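Local coordinates for LPG0439 HIT-related domain-containing protein (Legionella pneumophila subsp. pneumophila, PDB 5L0L) that is of unknown function but carries a HIT-related domain, the part present here of a longer, probably membrane-anchored protein, at residues Ile17-Ile29 against Tyr35-Arg47. Numbering follows the deposited sequence.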
loop_
_atom_site.group_PDB
_atom_site.type_symbol
_atom_site.label_atom_id
_atom_site.label_comp_id
_atom_site.label_asym_id
_atom_site.label_seq_id
_atom_site.Cartn_x
_atom_site.Cartn_y
_atom_site.Cartn_z
ATOM N N ILE A 17 -12.050 -8.519 17.366
ATOM C CA ILE A 17 -11.367 -9.521 18.175
ATOM C C ILE A 17 -11.788 -10.903 17.692
ATOM O O ILE A 17 -10.924 -11.737 17.408
ATOM C CB ILE A 17 -11.634 -9.308 19.697
ATOM C CG1 ILE A 17 -11.081 -7.928 20.129
ATOM C CG2 ILE A 17 -11.025 -10.450 20.531
ATOM C CD1 ILE A 17 -11.328 -7.550 21.576
ATOM N N ASP A 18 -13.102 -11.131 17.570
ATOM C CA ASP A 18 -13.642 -12.400 17.038
ATOM C C ASP A 18 -13.650 -12.313 15.505
ATOM O O ASP A 18 -14.709 -12.379 14.849
ATOM C CB ASP A 18 -15.042 -12.686 17.607
ATOM C CG ASP A 18 -15.564 -14.093 17.257
ATOM O OD1 ASP A 18 -14.794 -14.959 16.765
ATOM O OD2 ASP A 18 -16.772 -14.324 17.465
ATOM N N TYR A 19 -12.453 -12.169 14.946
ATOM C CA TYR A 19 -12.314 -11.829 13.516
ATOM C C TYR A 19 -12.682 -12.939 12.546
ATOM O O TYR A 19 -12.966 -12.633 11.357
ATOM C CB TYR A 19 -10.900 -11.331 13.204
ATOM C CG TYR A 19 -9.825 -12.401 13.180
ATOM C CD1 TYR A 19 -9.126 -12.772 14.338
ATOM C CD2 TYR A 19 -9.481 -13.016 11.979
ATOM C CE1 TYR A 19 -8.134 -13.746 14.288
ATOM C CE2 TYR A 19 -8.509 -13.980 11.926
ATOM C CZ TYR A 19 -7.830 -14.340 13.070
ATOM O OH TYR A 19 -6.865 -15.306 12.956
ATOM N N THR A 20 -12.675 -14.202 13.025
ATOM C CA THR A 20 -12.990 -15.361 12.142
ATOM C C THR A 20 -14.477 -15.639 12.007
ATOM O O THR A 20 -14.847 -16.398 11.112
ATOM C CB THR A 20 -12.320 -16.707 12.569
ATOM O OG1 THR A 20 -12.913 -17.180 13.789
ATOM C CG2 THR A 20 -10.798 -16.565 12.731
ATOM N N ARG A 21 -15.314 -15.029 12.857
ATOM C CA ARG A 21 -16.763 -15.313 12.882
ATOM C C ARG A 21 -17.474 -14.991 11.576
ATOM O O ARG A 21 -18.440 -15.664 11.225
ATOM C CB ARG A 21 -17.470 -14.559 14.034
ATOM C CG ARG A 21 -18.940 -14.954 14.247
ATOM C CD ARG A 21 -19.592 -14.168 15.382
ATOM N NE ARG A 21 -19.474 -12.711 15.167
ATOM C CZ ARG A 21 -18.994 -11.804 16.033
ATOM N NH1 ARG A 21 -18.950 -10.516 15.666
ATOM N NH2 ARG A 21 -18.581 -12.138 17.262
ATOM N N ALA A 22 -16.999 -13.982 10.846
ATOM C CA ALA A 22 -17.546 -13.674 9.519
ATOM C C ALA A 22 -17.371 -14.816 8.507
ATOM O O ALA A 22 -18.043 -14.812 7.469
ATOM C CB ALA A 22 -16.954 -12.372 8.980
ATOM N N GLY A 23 -16.464 -15.765 8.793
ATOM C CA GLY A 23 -16.275 -16.967 7.983
ATOM C C GLY A 23 -15.446 -16.719 6.749
ATOM O O GLY A 23 -15.678 -17.345 5.698
ATOM N N THR A 24 -14.501 -15.774 6.828
ATOM C CA THR A 24 -13.724 -15.408 5.640
ATOM C C THR A 24 -12.209 -15.554 5.811
ATOM O O THR A 24 -11.453 -15.105 4.966
ATOM C CB THR A 24 -14.040 -13.973 5.162
ATOM O OG1 THR A 24 -13.555 -13.006 6.091
ATOM C CG2 THR A 24 -15.530 -13.788 4.982
ATOM N N SER A 25 -11.778 -16.243 6.861
ATOM C CA SER A 25 -10.349 -16.346 7.109
ATOM C C SER A 25 -9.635 -17.308 6.131
ATOM O O SER A 25 -10.067 -18.462 5.930
ATOM C CB SER A 25 -10.100 -16.732 8.578
ATOM O OG SER A 25 -8.705 -16.792 8.808
ATOM N N ILE A 26 -8.535 -16.829 5.564
ATOM C CA ILE A 26 -7.658 -17.596 4.705
ATOM C C ILE A 26 -6.521 -18.215 5.526
ATOM O O ILE A 26 -6.260 -19.414 5.402
ATOM C CB ILE A 26 -7.077 -16.739 3.570
ATOM C CG1 ILE A 26 -8.217 -16.221 2.672
ATOM C CG2 ILE A 26 -6.004 -17.494 2.768
ATOM C CD1 ILE A 26 -7.845 -15.012 1.819
ATOM N N ALA A 27 -5.836 -17.399 6.317
ATOM C CA ALA A 27 -4.613 -17.873 7.025
ATOM C C ALA A 27 -4.195 -16.965 8.144
ATOM O O ALA A 27 -4.594 -15.801 8.201
ATOM C CB ALA A 27 -3.442 -18.043 6.046
ATOM N N VAL A 28 -3.351 -17.514 9.032
ATOM C CA VAL A 28 -2.565 -16.725 9.948
ATOM C C VAL A 28 -1.091 -16.896 9.563
ATOM O O VAL A 28 -0.628 -18.007 9.264
ATOM C CB VAL A 28 -2.830 -17.108 11.423
ATOM C CG1 VAL A 28 -1.866 -16.414 12.364
ATOM C CG2 VAL A 28 -4.269 -16.756 11.817
ATOM N N ILE A 29 -0.364 -15.786 9.572
ATOM C CA ILE A 29 1.029 -15.729 9.130
ATOM C C ILE A 29 1.848 -15.058 10.233
ATOM O O ILE A 29 1.494 -13.966 10.683
ATOM C CB ILE A 29 1.157 -15.002 7.785
ATOM C CG1 ILE A 29 0.143 -15.651 6.805
ATOM C CG2 ILE A 29 2.621 -14.999 7.320
ATOM C CD1 ILE A 29 0.155 -15.276 5.339
ATOM N N TYR A 35 5.671 -11.796 15.293
ATOM C CA TYR A 35 4.550 -10.916 14.917
ATOM C C TYR A 35 3.513 -11.720 14.144
ATOM O O TYR A 35 3.856 -12.372 13.149
ATOM C CB TYR A 35 5.053 -9.725 14.116
ATOM C CG TYR A 35 6.066 -8.896 14.881
ATOM C CD1 TYR A 35 5.664 -7.954 15.834
ATOM C CD2 TYR A 35 7.437 -9.088 14.683
ATOM C CE1 TYR A 35 6.603 -7.205 16.554
ATOM C CE2 TYR A 35 8.384 -8.340 15.395
ATOM C CZ TYR A 35 7.963 -7.409 16.329
ATOM O OH TYR A 35 8.914 -6.690 17.026
ATOM N N HIS A 36 2.276 -11.701 14.628
ATOM C CA HIS A 36 1.199 -12.544 14.073
ATOM C C HIS A 36 0.220 -11.680 13.270
ATOM O O HIS A 36 -0.240 -10.641 13.771
ATOM C CB HIS A 36 0.413 -13.213 15.193
ATOM C CG HIS A 36 1.263 -13.980 16.153
ATOM N ND1 HIS A 36 1.950 -15.116 15.788
ATOM C CD2 HIS A 36 1.555 -13.761 17.461
ATOM C CE1 HIS A 36 2.637 -15.564 16.833
ATOM N NE2 HIS A 36 2.412 -14.762 17.856
ATOM N N TYR A 37 -0.127 -12.138 12.074
ATOM C CA TYR A 37 -1.020 -11.416 11.140
ATOM C C TYR A 37 -2.110 -12.342 10.604
ATOM O O TYR A 37 -1.851 -13.531 10.402
ATOM C CB TYR A 37 -0.209 -10.859 9.958
ATOM C CG TYR A 37 0.884 -9.909 10.386
ATOM C CD1 TYR A 37 2.126 -10.392 10.771
ATOM C CD2 TYR A 37 0.661 -8.538 10.448
ATOM C CE1 TYR A 37 3.142 -9.542 11.186
ATOM C CE2 TYR A 37 1.669 -7.673 10.875
ATOM C CZ TYR A 37 2.897 -8.188 11.267
ATOM O OH TYR A 37 3.886 -7.338 11.696
ATOM N N SER A 38 -3.325 -11.827 10.418
ATOM C CA SER A 38 -4.409 -12.549 9.767
ATOM C C SER A 38 -4.605 -12.059 8.340
ATOM O O SER A 38 -4.378 -10.888 8.051
ATOM C CB SER A 38 -5.733 -12.402 10.518
ATOM O OG SER A 38 -6.186 -11.086 10.519
ATOM N N VAL A 39 -4.945 -12.976 7.458
ATOM C CA VAL A 39 -5.322 -12.696 6.096
ATOM C C VAL A 39 -6.738 -13.227 5.911
ATOM O O VAL A 39 -6.972 -14.436 6.050
ATOM C CB VAL A 39 -4.361 -13.358 5.098
ATOM C CG1 VAL A 39 -4.830 -13.104 3.679
ATOM C CG2 VAL A 39 -2.908 -12.880 5.350
ATOM N N ILE A 40 -7.697 -12.345 5.604
ATOM C CA ILE A 40 -9.093 -12.748 5.418
ATOM C C ILE A 40 -9.651 -12.112 4.147
ATOM O O ILE A 40 -9.188 -11.044 3.726
ATOM C CB ILE A 40 -9.995 -12.387 6.653
ATOM C CG1 ILE A 40 -10.311 -10.891 6.704
ATOM C CG2 ILE A 40 -9.333 -12.820 7.968
ATOM C CD1 ILE A 40 -11.274 -10.510 7.808
ATOM N N LEU A 41 -10.639 -12.747 3.524
ATOM C CA LEU A 41 -11.400 -12.045 2.488
ATOM C C LEU A 41 -12.265 -10.980 3.178
ATOM O O LEU A 41 -12.783 -11.197 4.287
ATOM C CB LEU A 41 -12.264 -12.982 1.643
ATOM C CG LEU A 41 -11.517 -13.825 0.633
ATOM C CD1 LEU A 41 -12.444 -14.932 0.144
ATOM C CD2 LEU A 41 -11.029 -12.989 -0.556
ATOM N N ASN A 42 -12.384 -9.829 2.538
ATOM C CA ASN A 42 -13.183 -8.743 3.090
ATOM C C ASN A 42 -14.650 -9.183 3.195
ATOM O O ASN A 42 -15.253 -9.502 2.168
ATOM C CB ASN A 42 -13.041 -7.494 2.228
ATOM C CG ASN A 42 -13.658 -6.278 2.882
ATOM O OD1 ASN A 42 -14.835 -6.306 3.271
ATOM N ND2 ASN A 42 -12.894 -5.206 2.999
ATOM N N PRO A 43 -15.224 -9.213 4.414
ATOM C CA PRO A 43 -16.582 -9.757 4.540
ATOM C C PRO A 43 -17.674 -8.900 3.927
ATOM O O PRO A 43 -18.753 -9.433 3.674
ATOM C CB PRO A 43 -16.827 -9.850 6.058
ATOM C CG PRO A 43 -15.667 -9.219 6.715
ATOM C CD PRO A 43 -14.585 -8.943 5.724
ATOM N N THR A 44 -17.396 -7.625 3.678
ATOM C CA THR A 44 -18.426 -6.706 3.162
ATOM C C THR A 44 -18.271 -6.256 1.719
ATOM O O THR A 44 -19.163 -5.585 1.218
ATOM C CB THR A 44 -18.545 -5.464 4.062
ATOM O OG1 THR A 44 -17.327 -4.715 4.045
ATOM C CG2 THR A 44 -18.858 -5.876 5.463
ATOM N N ASP A 45 -17.193 -6.649 1.041
ATOM C CA ASP A 45 -16.964 -6.226 -0.318
ATOM C C ASP A 45 -16.162 -7.301 -1.055
ATOM O O ASP A 45 -14.989 -7.507 -0.764
ATOM C CB ASP A 45 -16.204 -4.891 -0.322
ATOM C CG ASP A 45 -16.136 -4.255 -1.709
ATOM O OD1 ASP A 45 -16.847 -4.698 -2.652
ATOM O OD2 ASP A 45 -15.366 -3.279 -1.846
ATOM N N CYS A 46 -16.816 -7.952 -2.025
ATOM C CA CYS A 46 -16.199 -9.003 -2.826
ATOM C C CYS A 46 -15.490 -8.499 -4.049
ATOM O O CYS A 46 -14.772 -9.270 -4.697
ATOM C CB CYS A 46 -17.245 -10.046 -3.262
ATOM S SG CYS A 46 -18.521 -9.478 -4.391
ATOM N N ARG A 47 -15.647 -7.210 -4.382
ATOM C CA ARG A 47 -15.014 -6.684 -5.594
ATOM C C ARG A 47 -13.489 -6.857 -5.550
ATOM O O ARG A 47 -12.846 -6.601 -4.513
ATOM C CB ARG A 47 -15.317 -5.211 -5.799
ATOM C CG ARG A 47 -16.811 -4.908 -5.958
ATOM C CD ARG A 47 -17.068 -3.427 -6.068
ATOM N NE ARG A 47 -16.545 -2.748 -4.884
ATOM C CZ ARG A 47 -15.978 -1.543 -4.863
ATOM N NH1 ARG A 47 -15.895 -0.791 -5.951
ATOM N NH2 ARG A 47 -15.523 -1.078 -3.727
#
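Ile-29 and Tyr-37 trade both backbone hydrogen bonds (2.8 Å for Ile-29 N to Tyr-37 O and for Tyr-37 N to Ile-29 O) where strands 25-29 and 35-41 run antiparallel, their directions 166° apart. A classic beta bulge interrupts the ladder: Val-39 O accepts from both Ile-26 N, at 2.9 Å, and Ala-27 N, at 3.2 Å, each in its carbonyl plane. Ile-26, the extra residue of the bulge, points toward the partner strand, and its CD1 lies 4.0 Å from both Val-39 CG1 and Leu-41 CG. Val-39, forked at CB, sends its other methyl, CG2, to Ile-29 CD1. These apolar residues suit a buried face: Ile-29 also touches helix 73-92, while Ile-26 and Leu-41 meet helix 176-194. The hairpin forms two inner strands of the antiparallel sheet of this HIT-like domain, flanked by strands 51-58 and 207-211. On the opposite face, that of Ser-38 and Ile-40, Tyr-19 has CG between its own backbone N and carbonyl carbon (chi1 74°), which brings the ring to Ser-38. Serine is small enough for a close fit, OG over one ring face and CB 3.5 Å from Tyr-19 CE2; Ile-40 CG2 lies at the ring edge. Beyond the last bridge, Ser-25 with Ile-40, Leu-41 N donates to Thr-24 O, and the Thr-24 hydroxyl OG1, rather than a backbone N-H, donates to Leu-41 O (2.7 Å).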